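Local coordinates for hypothetical protein TM1553 (Thermotoga maritima, PDB 1VRM) that probably transfers the FMN part of FAD onto a threonine of target flavoproteins, as many members of the ApbE family do, at residues A166-D172 with D271-D276; A229-D235 with W263-A269; H248-S254 with F283-K288; A302-I306 with S316-K320. All blocks are in the same frame, centred on the assembly; numbering follows the deposited sequence.

Contact 1 (A166-D172 with D271-D276); sequences AKGYALD and DATTAD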
loop_
_atom_site.group_PDB
_atom_site.type_symbol
_atom_site.label_atom_id
_atom_site.label_comp_id
_atom_site.label_asym_id
_atom_site.label_seq_id
_atom_site.Cartn_x
_atom_site.Cartn_y
_atom_site.Cartn_z
ATOM N N ALA A 166 -1.289 -3.216 2.927
ATOM C CA ALA A 166 -0.857 -3.584 4.275
ATOM C C ALA A 166 -0.041 -2.495 4.956
ATOM O O ALA A 166 -0.167 -2.330 6.175
ATOM C CB ALA A 166 -0.045 -4.865 4.209
ATOM N N LYS A 167 0.762 -1.749 4.196
ATOM C CA LYS A 167 1.497 -0.628 4.795
ATOM C C LYS A 167 0.535 0.422 5.328
ATOM O O LYS A 167 0.685 0.895 6.452
ATOM C CB LYS A 167 2.511 0.025 3.846
ATOM C CG LYS A 167 3.756 -0.811 3.532
ATOM C CD LYS A 167 4.791 0.044 2.789
ATOM C CE LYS A 167 4.377 0.383 1.398
ATOM N NZ LYS A 167 4.343 -0.854 0.557
ATOM N N GLY A 168 -0.488 0.789 4.537
ATOM C CA GLY A 168 -1.468 1.750 4.979
ATOM C C GLY A 168 -2.196 1.296 6.225
ATOM O O GLY A 168 -2.449 2.067 7.163
ATOM N N TYR A 169 -2.610 0.041 6.206
ATOM C CA TYR A 169 -3.282 -0.530 7.358
ATOM C C TYR A 169 -2.404 -0.428 8.623
ATOM O O TYR A 169 -2.867 0.029 9.671
ATOM C CB TYR A 169 -3.623 -1.977 7.038
ATOM C CG TYR A 169 -4.186 -2.696 8.234
ATOM C CD1 TYR A 169 -5.415 -2.332 8.741
ATOM C CD2 TYR A 169 -3.494 -3.705 8.884
ATOM C CE1 TYR A 169 -5.957 -2.952 9.848
ATOM C CE2 TYR A 169 -4.037 -4.330 10.027
ATOM C CZ TYR A 169 -5.253 -3.963 10.481
ATOM O OH TYR A 169 -5.834 -4.556 11.608
ATOM N N ALA A 170 -1.154 -0.871 8.487
ATOM C CA ALA A 170 -0.185 -0.834 9.606
ATOM C C ALA A 170 0.006 0.618 10.068
ATOM O O ALA A 170 0.105 0.894 11.294
ATOM C CB ALA A 170 1.096 -1.412 9.197
ATOM N N LEU A 171 0.070 1.543 9.119
ATOM C CA LEU A 171 0.279 2.946 9.479
ATOM C C LEU A 171 -0.903 3.509 10.249
ATOM O O LEU A 171 -0.721 4.287 11.164
ATOM C CB LEU A 171 0.588 3.828 8.282
ATOM C CG LEU A 171 1.961 3.497 7.676
ATOM C CD1 LEU A 171 2.087 4.147 6.292
ATOM C CD2 LEU A 171 3.098 3.913 8.550
ATOM N N ASP A 172 -2.104 3.189 9.808
ATOM C CA ASP A 172 -3.297 3.622 10.520
ATOM C C ASP A 172 -3.319 3.012 11.946
ATOM O O ASP A 172 -3.613 3.708 12.899
ATOM C CB ASP A 172 -4.550 3.277 9.746
ATOM C CG ASP A 172 -4.727 4.166 8.523
ATOM O OD1 ASP A 172 -4.151 5.308 8.510
ATOM O OD2 ASP A 172 -5.412 3.714 7.560
ATOM N N ASP A 271 -6.781 8.742 5.526
ATOM C CA ASP A 271 -6.135 7.664 6.210
ATOM C C ASP A 271 -5.209 6.936 5.273
ATOM O O ASP A 271 -5.282 7.053 4.021
ATOM C CB ASP A 271 -7.112 6.704 6.847
ATOM C CG ASP A 271 -8.038 6.108 5.865
ATOM O OD1 ASP A 271 -7.611 5.349 5.006
ATOM O OD2 ASP A 271 -9.242 6.442 5.943
ATOM N N ALA A 272 -4.261 6.232 5.876
ATOM C CA ALA A 272 -3.230 5.640 5.071
ATOM C C ALA A 272 -3.706 4.397 4.296
ATOM O O ALA A 272 -3.157 4.106 3.239
ATOM C CB ALA A 272 -2.048 5.285 5.929
ATOM N N THR A 273 -4.676 3.662 4.839
ATOM C CA THR A 273 -5.227 2.535 4.149
ATOM C C THR A 273 -5.783 2.999 2.768
ATOM O O THR A 273 -5.490 2.397 1.727
ATOM C CB THR A 273 -6.323 1.860 4.966
ATOM O OG1 THR A 273 -5.784 1.437 6.223
ATOM C CG2 THR A 273 -6.872 0.675 4.199
ATOM N N THR A 274 -6.579 4.055 2.789
ATOM C CA THR A 274 -7.142 4.627 1.568
ATOM C C THR A 274 -6.020 5.121 0.621
ATOM O O THR A 274 -6.040 4.836 -0.582
ATOM C CB THR A 274 -8.068 5.782 1.914
ATOM O OG1 THR A 274 -9.132 5.258 2.700
ATOM C CG2 THR A 274 -8.632 6.485 0.660
ATOM N N ALA A 275 -5.050 5.854 1.159
ATOM C CA ALA A 275 -4.009 6.424 0.342
ATOM C C ALA A 275 -3.201 5.306 -0.309
ATOM O O ALA A 275 -2.823 5.408 -1.474
ATOM C CB ALA A 275 -3.089 7.332 1.179
ATOM N N ASP A 276 -2.914 4.236 0.449
ATOM C CA ASP A 276 -2.110 3.110 -0.057
ATOM C C ASP A 276 -2.880 2.363 -1.175
ATOM O O ASP A 276 -2.352 2.176 -2.267
ATOM C CB ASP A 276 -1.757 2.167 1.117
ATOM C CG ASP A 276 -0.667 1.188 0.809
ATOM O OD1 ASP A 276 0.004 1.345 -0.211
ATOM O OD2 ASP A 276 -0.500 0.244 1.656
HETATM O O HOH W 1 1.422 -1.407 1.192
#
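An antiparallel helix pair packed through a glycine brings G168 against A272 and T273, with D172 reaching the first turn of helix 272-296. The axes of the two short segments pass 7.1 Å apart at 165°. So close a passage suits glycine: a beta carbon at G168 would run into the backbone of A272 and T273, whereas G168 CA lies 3.4 Å from A272 O in a CA-H...O contact. One turn on, D172 shares its two oxygens among three donors of the facing helix. Its CG sits beside the backbone N (chi1 -73°), turning the carboxylate toward these donors. D172 OD1 accepts A272 N at 2.8 Å through the syn lone pair. D172 OD2 is gripped twice from one face of the carboxylate, by T273 N at 2.8 Å and by T273 OG1 at 2.7 Å, the hydroxyl arriving on the anti side. Threonine adds this hydroxyl to the amide any residue would offer. D271 is the N-cap, its OD1 taking both T274 N and T274 OG1; the two nearby carboxylates are probably eased by these donors and by R196, which forms a salt bridge with D172. At the other end D276 OD2 accepts G168 N at 2.9 Å, met 38° above the carboxylate plane. A water donates to the same oxygen and accepts from K167 N and K167 NZ. D276 OD1 hydrogen-bonds an unidentified ligand, so this end may border a pocket. Beyond the pair, L171 and K167 pack on strands 186-191 and 194-197, while Y169 and A170 lie on I55 of helix 41-58.

Contact 2 (A229-D235 with W263-A269); sequences AVATSGD and WSVTIIA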
loop_
_atom_site.group_PDB
_atom_site.type_symbol
_atom_site.label_atom_id
_atom_site.label_comp_id
_atom_site.label_asym_id
_atom_site.label_seq_id
_atom_site.Cartn_x
_atom_site.Cartn_y
_atom_site.Cartn_z
ATOM N N ALA A 229 -2.764 11.398 5.720
ATOM C CA ALA A 229 -1.751 10.511 5.252
ATOM C C ALA A 229 -1.386 10.796 3.808
ATOM O O ALA A 229 -2.129 11.422 3.068
ATOM C CB ALA A 229 -2.285 9.018 5.355
ATOM N N VAL A 230 -0.202 10.321 3.425
ATOM C CA VAL A 230 0.231 10.398 2.044
ATOM C C VAL A 230 0.866 9.047 1.695
ATOM O O VAL A 230 1.562 8.447 2.516
ATOM C CB VAL A 230 1.159 11.592 1.765
ATOM C CG1 VAL A 230 2.436 11.596 2.593
ATOM C CG2 VAL A 230 1.493 11.646 0.272
ATOM N N ALA A 231 0.618 8.570 0.488
ATOM C CA ALA A 231 1.198 7.292 0.036
ATOM C C ALA A 231 1.607 7.464 -1.430
ATOM O O ALA A 231 0.874 8.085 -2.208
ATOM C CB ALA A 231 0.192 6.155 0.189
ATOM N N THR A 232 2.693 6.809 -1.833
ATOM C CA THR A 232 3.180 6.854 -3.177
ATOM C C THR A 232 3.354 5.423 -3.703
ATOM O O THR A 232 3.893 4.546 -2.989
ATOM C CB THR A 232 4.491 7.676 -3.241
ATOM O OG1 THR A 232 4.211 9.041 -2.896
ATOM C CG2 THR A 232 5.098 7.621 -4.649
ATOM N N SER A 233 2.877 5.169 -4.926
ATOM C CA SER A 233 3.211 3.931 -5.644
ATOM C C SER A 233 4.096 4.354 -6.800
ATOM O O SER A 233 3.803 5.284 -7.511
ATOM C CB SER A 233 1.985 3.228 -6.200
ATOM O OG SER A 233 1.222 2.680 -5.157
ATOM N N GLY A 234 5.142 3.586 -7.048
ATOM C CA GLY A 234 6.082 3.951 -8.097
ATOM C C GLY A 234 6.674 2.716 -8.744
ATOM O O GLY A 234 6.658 1.617 -8.184
ATOM N N ASP A 235 7.262 2.945 -9.906
ATOM C CA ASP A 235 7.945 1.872 -10.630
ATOM C C ASP A 235 9.369 1.649 -10.173
ATOM O O ASP A 235 10.105 0.891 -10.788
ATOM C CB ASP A 235 7.861 2.101 -12.127
ATOM C CG ASP A 235 8.813 3.157 -12.626
ATOM O OD1 ASP A 235 9.430 3.863 -11.837
ATOM O OD2 ASP A 235 8.956 3.257 -13.859
ATOM N N TRP A 263 5.338 6.755 -13.839
ATOM C CA TRP A 263 6.469 6.582 -12.969
ATOM C C TRP A 263 6.076 6.564 -11.485
ATOM O O TRP A 263 6.582 5.747 -10.686
ATOM C CB TRP A 263 7.549 7.618 -13.229
ATOM C CG TRP A 263 8.320 7.390 -14.519
ATOM C CD1 TRP A 263 8.336 6.271 -15.300
ATOM C CD2 TRP A 263 9.253 8.309 -15.127
ATOM N NE1 TRP A 263 9.196 6.454 -16.375
ATOM C CE2 TRP A 263 9.779 7.685 -16.273
ATOM C CE3 TRP A 263 9.701 9.571 -14.787
ATOM C CZ2 TRP A 263 10.724 8.317 -17.096
ATOM C CZ3 TRP A 263 10.648 10.193 -15.619
ATOM C CH2 TRP A 263 11.125 9.568 -16.740
ATOM N N SER A 264 5.177 7.463 -11.101
ATOM C CA SER A 264 4.654 7.430 -9.721
ATOM C C SER A 264 3.317 8.098 -9.559
ATOM O O SER A 264 2.911 8.928 -10.381
ATOM C CB SER A 264 5.636 8.026 -8.738
ATOM O OG SER A 264 5.800 9.403 -8.951
ATOM N N VAL A 265 2.599 7.686 -8.521
ATOM C CA VAL A 265 1.350 8.352 -8.153
ATOM C C VAL A 265 1.396 8.524 -6.635
ATOM O O VAL A 265 1.675 7.559 -5.924
ATOM C CB VAL A 265 0.114 7.503 -8.491
ATOM C CG1 VAL A 265 -1.159 8.117 -7.881
ATOM C CG2 VAL A 265 -0.043 7.278 -10.009
ATOM N N THR A 266 1.129 9.746 -6.184
ATOM C CA THR A 266 1.152 10.137 -4.776
ATOM C C THR A 266 -0.249 10.597 -4.411
ATOM O O THR A 266 -0.842 11.413 -5.142
ATOM C CB THR A 266 2.135 11.329 -4.524
ATOM O OG1 THR A 266 3.499 10.945 -4.890
ATOM C CG2 THR A 266 2.059 11.765 -3.112
ATOM N N ILE A 267 -0.782 10.027 -3.338
ATOM C CA ILE A 267 -2.131 10.321 -2.888
ATOM C C ILE A 267 -2.103 10.828 -1.464
ATOM O O ILE A 267 -1.524 10.205 -0.595
ATOM C CB ILE A 267 -2.967 9.034 -2.841
ATOM C CG1 ILE A 267 -3.024 8.360 -4.209
ATOM C CG2 ILE A 267 -4.331 9.214 -2.277
ATOM C CD1 ILE A 267 -3.671 9.102 -5.204
ATOM N N ILE A 268 -2.754 11.970 -1.276
ATOM C CA ILE A 268 -3.082 12.483 0.053
ATOM C C ILE A 268 -4.517 12.093 0.370
ATOM O O ILE A 268 -5.430 12.316 -0.427
ATOM C CB ILE A 268 -2.963 14.007 0.098
ATOM C CG1 ILE A 268 -1.540 14.455 -0.242
ATOM C CG2 ILE A 268 -3.490 14.509 1.452
ATOM C CD1 ILE A 268 -1.428 15.949 -0.517
ATOM N N ALA A 269 -4.717 11.491 1.540
ATOM C CA ALA A 269 -6.038 11.046 1.960
ATOM C C ALA A 269 -6.200 11.148 3.486
ATOM O O ALA A 269 -5.243 11.450 4.209
ATOM C CB ALA A 269 -6.357 9.644 1.497
#
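T232 and T266 face each other across an antiparallel strand pair, their OG1 atoms hydrogen-bonded at 2.8 Å. Both hydroxyls lie anti to their own carbonyl carbons (chi1 -65° and -61°), which brings the oxygens together, while the methyls point oppositely along the strands, T232 CG2 toward S264 and T266 CG2 toward V230. Backbone bonds flank this pair in both directions between A231 and I267, S233 and V265, A229 and A269. The face bearing A229, A231, S233, V265 and I267 meets helix 272-296, and alanine suits the first two places because A272 and A275 press on them. S233 OG bonds S279 and an unidentified ligand. Past G234, D235 N gives W263 O a 3.0 Å bond, and W263 with S264 forms a classic beta bulge opposite V307. The D235 carboxylate lies alongside the indole, planes 34° apart, with OD2 3.4 Å from W263 CD1; D235 OD2 forms a salt bridge with R215, itself in cation-pi contact with W263. With alanine in place of D235, R215 would probably lose its charged mate and be freer to shift off the indole. On the threonine face V230 CG2 and T266 CG2 fit tightly, 3.4 Å apart.

Contact 3 (H248-S254 with F283-K288); sequences HHILDPS and FVMAGK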
loop_
_atom_site.group_PDB
_atom_site.type_symbol
_atom_site.label_atom_id
_atom_site.label_comp_id
_atom_site.label_asym_id
_atom_site.label_seq_id
_atom_site.Cartn_x
_atom_site.Cartn_y
_atom_site.Cartn_z
ATOM N N HIS A 248 8.370 -4.140 -12.925
ATOM C CA HIS A 248 8.090 -3.739 -11.545
ATOM C C HIS A 248 6.814 -4.472 -11.050
ATOM O O HIS A 248 6.088 -5.101 -11.844
ATOM C CB HIS A 248 7.927 -2.232 -11.471
ATOM C CG HIS A 248 6.779 -1.727 -12.261
ATOM N ND1 HIS A 248 5.474 -1.825 -11.816
ATOM C CD2 HIS A 248 6.729 -1.133 -13.476
ATOM C CE1 HIS A 248 4.676 -1.324 -12.747
ATOM N NE2 HIS A 248 5.413 -0.869 -13.745
ATOM N N HIS A 249 6.583 -4.381 -9.743
ATOM C CA HIS A 249 5.608 -5.233 -9.059
ATOM C C HIS A 249 4.169 -4.749 -9.144
ATOM O O HIS A 249 3.260 -5.426 -8.654
ATOM C CB HIS A 249 6.007 -5.384 -7.585
ATOM C CG HIS A 249 5.554 -4.245 -6.743
ATOM N ND1 HIS A 249 6.063 -2.971 -6.878
ATOM C CD2 HIS A 249 4.572 -4.164 -5.807
ATOM C CE1 HIS A 249 5.462 -2.165 -6.018
ATOM N NE2 HIS A 249 4.550 -2.864 -5.361
ATOM N N ILE A 250 3.961 -3.579 -9.730
ATOM C CA ILE A 250 2.592 -3.028 -9.825
ATOM C C ILE A 250 1.965 -3.532 -11.114
ATOM O O ILE A 250 1.959 -2.902 -12.174
ATOM C CB ILE A 250 2.507 -1.512 -9.736
ATOM C CG1 ILE A 250 3.305 -1.012 -8.531
ATOM C CG2 ILE A 250 1.027 -1.072 -9.616
ATOM C CD1 ILE A 250 3.471 0.497 -8.483
ATOM N N LEU A 251 1.386 -4.726 -10.996
ATOM C CA LEU A 251 0.751 -5.356 -12.153
ATOM C C LEU A 251 -0.630 -4.785 -12.401
ATOM O O LEU A 251 -1.372 -4.461 -11.460
ATOM C CB LEU A 251 0.662 -6.875 -11.921
ATOM C CG LEU A 251 1.975 -7.596 -11.594
ATOM C CD1 LEU A 251 1.797 -9.139 -11.413
ATOM C CD2 LEU A 251 3.030 -7.378 -12.628
ATOM N N ASP A 252 -0.966 -4.630 -13.658
ATOM C CA ASP A 252 -2.350 -4.370 -14.077
ATOM C C ASP A 252 -3.119 -5.708 -13.960
ATOM O O ASP A 252 -2.867 -6.645 -14.691
ATOM C CB ASP A 252 -2.360 -3.828 -15.499
ATOM C CG ASP A 252 -3.758 -3.448 -15.965
ATOM O OD1 ASP A 252 -4.757 -3.969 -15.392
ATOM O OD2 ASP A 252 -3.832 -2.652 -16.934
ATOM N N PRO A 253 -4.068 -5.787 -13.008
ATOM C CA PRO A 253 -4.744 -7.074 -12.869
ATOM C C PRO A 253 -5.540 -7.554 -14.063
ATOM O O PRO A 253 -5.830 -8.764 -14.133
ATOM C CB PRO A 253 -5.696 -6.845 -11.675
ATOM C CG PRO A 253 -5.035 -5.764 -10.900
ATOM C CD PRO A 253 -4.530 -4.852 -11.968
ATOM N N SER A 254 -5.832 -6.664 -15.007
ATOM C CA SER A 254 -6.609 -7.050 -16.199
ATOM C C SER A 254 -5.694 -7.593 -17.289
ATOM O O SER A 254 -6.180 -8.264 -18.192
ATOM C CB SER A 254 -7.426 -5.856 -16.720
ATOM O OG SER A 254 -6.572 -4.850 -17.264
ATOM N N PHE A 283 -2.042 4.307 -10.020
ATOM C CA PHE A 283 -0.874 3.941 -10.835
ATOM C C PHE A 283 -1.316 3.101 -12.054
ATOM O O PHE A 283 -0.943 3.358 -13.170
ATOM C CB PHE A 283 0.112 3.151 -10.020
ATOM C CG PHE A 283 1.432 2.922 -10.725
ATOM C CD1 PHE A 283 1.542 1.878 -11.640
ATOM C CD2 PHE A 283 2.524 3.719 -10.483
ATOM C CE1 PHE A 283 2.746 1.626 -12.287
ATOM C CE2 PHE A 283 3.732 3.494 -11.145
ATOM C CZ PHE A 283 3.834 2.436 -12.039
ATOM N N VAL A 284 -2.124 2.082 -11.800
ATOM C CA VAL A 284 -2.632 1.221 -12.846
ATOM C C VAL A 284 -3.541 1.963 -13.823
ATOM O O VAL A 284 -3.509 1.697 -15.001
ATOM C CB VAL A 284 -3.381 0.013 -12.253
ATOM C CG1 VAL A 284 -4.154 -0.756 -13.338
ATOM C CG2 VAL A 284 -2.442 -0.882 -11.410
HETATM N N MSE A 285 -4.399 2.846 -13.330
HETATM C CA MSE A 285 -5.370 3.503 -14.192
HETATM C C MSE A 285 -4.786 4.685 -14.968
HETATM O O MSE A 285 -5.328 5.059 -16.014
HETATM C CB MSE A 285 -6.537 3.971 -13.329
HETATM C CG MSE A 285 -7.346 2.813 -12.827
HETATM SE SE MSE A 285 -8.843 3.416 -11.708
HETATM C CE MSE A 285 -10.050 3.959 -13.331
ATOM N N ALA A 286 -3.747 5.301 -14.433
ATOM C CA ALA A 286 -3.255 6.586 -15.005
ATOM C C ALA A 286 -2.528 6.396 -16.340
ATOM O O ALA A 286 -2.373 7.344 -17.120
ATOM C CB ALA A 286 -2.375 7.311 -14.042
ATOM N N GLY A 287 -2.050 5.191 -16.608
ATOM C CA GLY A 287 -1.411 4.947 -17.888
ATOM C C GLY A 287 -2.414 4.799 -19.014
ATOM O O GLY A 287 -2.023 4.774 -20.176
ATOM N N LYS A 288 -3.704 4.731 -18.699
ATOM C CA LYS A 288 -4.747 4.639 -19.720
ATOM C C LYS A 288 -5.464 5.986 -19.968
ATOM O O LYS A 288 -5.695 6.355 -21.110
ATOM C CB LYS A 288 -5.767 3.588 -19.325
ATOM C CG LYS A 288 -5.147 2.195 -19.099
ATOM C CD LYS A 288 -5.952 1.360 -18.142
ATOM C CE LYS A 288 -5.163 0.094 -17.779
ATOM N NZ LYS A 288 -5.884 -0.698 -16.780
#
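I250 sets its CD1 methyl over the F283 ring in a CH-pi contact, 3.7 Å from the centroid and 4° off the normal. Its CG2 branch drops into the notch between that ring and the neighbouring valine, 3.6 Å from F283 CD1 and 3.9 Å from V284 CG2. A beta-branched isoleucine suits the place, with one arm for the ring face and another for the groove. H248 and F283 approach each other from opposite directions and meet in an offset edge-to-face pair, the phenylalanine edge toward the imidazole face, planes 79° apart; H248 ND1 accepts I250 N, while H248 NE2 bonds A259 O. Two turns bend the loop, an inverse gamma turn centred on I250 and an Asx turn in which D252 OD1 accepts S254 N and S254 OG. V284 is the bump that helix 272-296 pushes into the hollow lined by L251 O, D252 and P253, its CG1 3.8 Å from D252 CG. D252 CG stands opposite its backbone N (chi1 -176°), carrying the carboxylate toward V284 and K288. H249 NE2 and L251 O bond an unidentified ligand. On the solvent-exposed side K288 extends past V284 to a salt bridge, NZ to D252 OD2 at 2.8 Å.

Contact 4 (A302-I306 with S316-K320); sequences AHLLI and SETFK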
loop_
_atom_site.group_PDB
_atom_site.type_symbol
_atom_site.label_atom_id
_atom_site.label_comp_id
_atom_site.label_asym_id
_atom_site.label_seq_id
_atom_site.Cartn_x
_atom_site.Cartn_y
_atom_site.Cartn_z
ATOM N N ALA A 302 -9.074 10.904 -2.735
ATOM C CA ALA A 302 -7.667 10.659 -3.067
ATOM C C ALA A 302 -7.120 11.889 -3.872
ATOM O O ALA A 302 -7.337 11.982 -5.072
ATOM C CB ALA A 302 -7.580 9.367 -3.903
ATOM N N HIS A 303 -6.464 12.818 -3.183
ATOM C CA HIS A 303 -5.959 14.024 -3.744
ATOM C C HIS A 303 -4.590 13.742 -4.255
ATOM O O HIS A 303 -3.707 13.360 -3.466
ATOM C CB HIS A 303 -6.010 15.101 -2.668
ATOM C CG HIS A 303 -7.390 15.191 -2.100
ATOM N ND1 HIS A 303 -8.466 15.639 -2.848
ATOM C CD2 HIS A 303 -7.912 14.671 -0.961
ATOM C CE1 HIS A 303 -9.584 15.440 -2.161
ATOM N NE2 HIS A 303 -9.277 14.863 -1.014
ATOM N N LEU A 304 -4.360 13.942 -5.555
ATOM C CA LEU A 304 -3.214 13.275 -6.156
ATOM C C LEU A 304 -2.293 14.060 -7.044
ATOM O O LEU A 304 -2.652 15.093 -7.624
ATOM C CB LEU A 304 -3.652 12.066 -6.903
ATOM C CG LEU A 304 -4.297 12.224 -8.249
ATOM C CD1 LEU A 304 -4.510 10.849 -8.866
ATOM C CD2 LEU A 304 -5.614 12.994 -8.147
ATOM N N LEU A 305 -1.091 13.518 -7.157
ATOM C CA LEU A 305 -0.071 14.003 -8.069
ATOM C C LEU A 305 0.464 12.790 -8.814
ATOM O O LEU A 305 0.875 11.810 -8.171
ATOM C CB LEU A 305 1.073 14.645 -7.298
ATOM C CG LEU A 305 2.266 15.186 -8.098
ATOM C CD1 LEU A 305 3.005 16.214 -7.332
ATOM C CD2 LEU A 305 3.242 14.070 -8.432
ATOM N N ILE A 306 0.480 12.850 -10.142
ATOM C CA ILE A 306 0.979 11.773 -10.987
ATOM C C ILE A 306 2.233 12.257 -11.714
ATOM O O ILE A 306 2.251 13.340 -12.263
ATOM C CB ILE A 306 -0.059 11.385 -12.068
ATOM C CG1 ILE A 306 -1.385 10.983 -11.443
ATOM C CG2 ILE A 306 0.496 10.299 -12.968
ATOM C CD1 ILE A 306 -2.489 10.872 -12.393
ATOM N N SER A 316 -4.129 17.151 -9.146
ATOM C CA SER A 316 -5.444 17.741 -8.939
ATOM C C SER A 316 -5.357 19.084 -8.285
ATOM O O SER A 316 -4.435 19.388 -7.597
ATOM C CB SER A 316 -6.361 16.842 -8.144
ATOM O OG SER A 316 -5.852 16.624 -6.836
ATOM N N GLU A 317 -6.382 19.919 -8.503
ATOM C CA GLU A 317 -6.421 21.193 -7.813
ATOM C C GLU A 317 -6.450 20.997 -6.283
ATOM O O GLU A 317 -5.917 21.795 -5.521
ATOM C CB GLU A 317 -7.641 21.993 -8.282
ATOM C CG GLU A 317 -7.551 22.421 -9.720
ATOM C CD GLU A 317 -6.366 23.339 -10.000
ATOM O OE1 GLU A 317 -6.029 24.199 -9.141
ATOM O OE2 GLU A 317 -5.765 23.173 -11.078
ATOM N N THR A 318 -7.078 19.924 -5.830
ATOM C CA THR A 318 -7.128 19.627 -4.402
ATOM C C THR A 318 -5.707 19.355 -3.864
ATOM O O THR A 318 -5.381 19.721 -2.752
ATOM C CB THR A 318 -8.086 18.435 -4.062
ATOM O OG1 THR A 318 -7.829 17.276 -4.872
ATOM C CG2 THR A 318 -9.540 18.900 -4.208
ATOM N N PHE A 319 -4.870 18.662 -4.638
ATOM C CA PHE A 319 -3.503 18.388 -4.223
ATOM C C PHE A 319 -2.757 19.709 -3.962
ATOM O O PHE A 319 -2.041 19.837 -2.958
ATOM C CB PHE A 319 -2.764 17.525 -5.301
ATOM C CG PHE A 319 -1.446 16.997 -4.830
ATOM C CD1 PHE A 319 -0.295 17.744 -4.933
ATOM C CD2 PHE A 319 -1.369 15.741 -4.200
ATOM C CE1 PHE A 319 0.936 17.222 -4.436
ATOM C CE2 PHE A 319 -0.131 15.258 -3.744
ATOM C CZ PHE A 319 0.988 15.998 -3.877
ATOM N N LYS A 320 -2.971 20.688 -4.849
ATOM C CA LYS A 320 -2.304 21.982 -4.778
ATOM C C LYS A 320 -2.594 22.675 -3.465
ATOM O O LYS A 320 -1.772 23.440 -2.970
ATOM C CB LYS A 320 -2.702 22.876 -5.973
ATOM C CG LYS A 320 -2.428 22.197 -7.345
ATOM C CD LYS A 320 -2.640 23.144 -8.535
ATOM C CE LYS A 320 -2.519 22.448 -9.861
ATOM N NZ LYS A 320 -2.963 23.382 -10.968
#
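H303 and T318 cross at about a right angle, the threonine hydroxyl meeting the imidazole at its edge and in its plane, with H303 ND1 and T318 OG1 hydrogen-bonded at 2.7 Å. A second bond ties T318 OG1 to S316 OG, so the hydroxyl bridges histidine and serine. Besides the backbone bond from S316 N to L304 O at 3.0 Å, serine brings a small hydroxyl, S316 OG, that weakly accepts L304 N at 3.3 Å. F319 is turned differently. With its ring swung opposite the backbone N (chi1 -169°), it lays one face on L305, whose CB stands 3.7 Å from the ring centroid and 12° off the normal, while L305 CD1 touches CE1. The ring edge points to the strand backbone, CD2 lying 3.4 Å from H303 O. A serine in place of F319 would probably open a gap beside L305 and loosen the hold of the short helix on the strand. Together these contacts fold the weakly bonded helix 317-320 back onto strand 303-308, a sheet strand beside strand 262-269. F319 also reaches I268 of that neighbour and D221 and I223 of strand 219-225, while P298 borders H303, S316 and T318.

In the fold
Following the chain, helix 166-181 supplies the first side of contact 1, which closes only when the chain reaches the start of helix 272-296. Contact 2 is nested inside that long loop, pairing strand 229-234 with strand 262-269. Contact 3 opens at 248-254, within both loops, and closes at 283-288, so it crosses contacts 1 and 2. Helix 272-296 thus serves contacts 1 and 3, about 19 Å apart between centres, and lies on the strands of contact 2. Contact 4 follows in series, closing a short loop near the C terminus; its strand 303-308 neighbours 262-269, extending the sheet of contact 2.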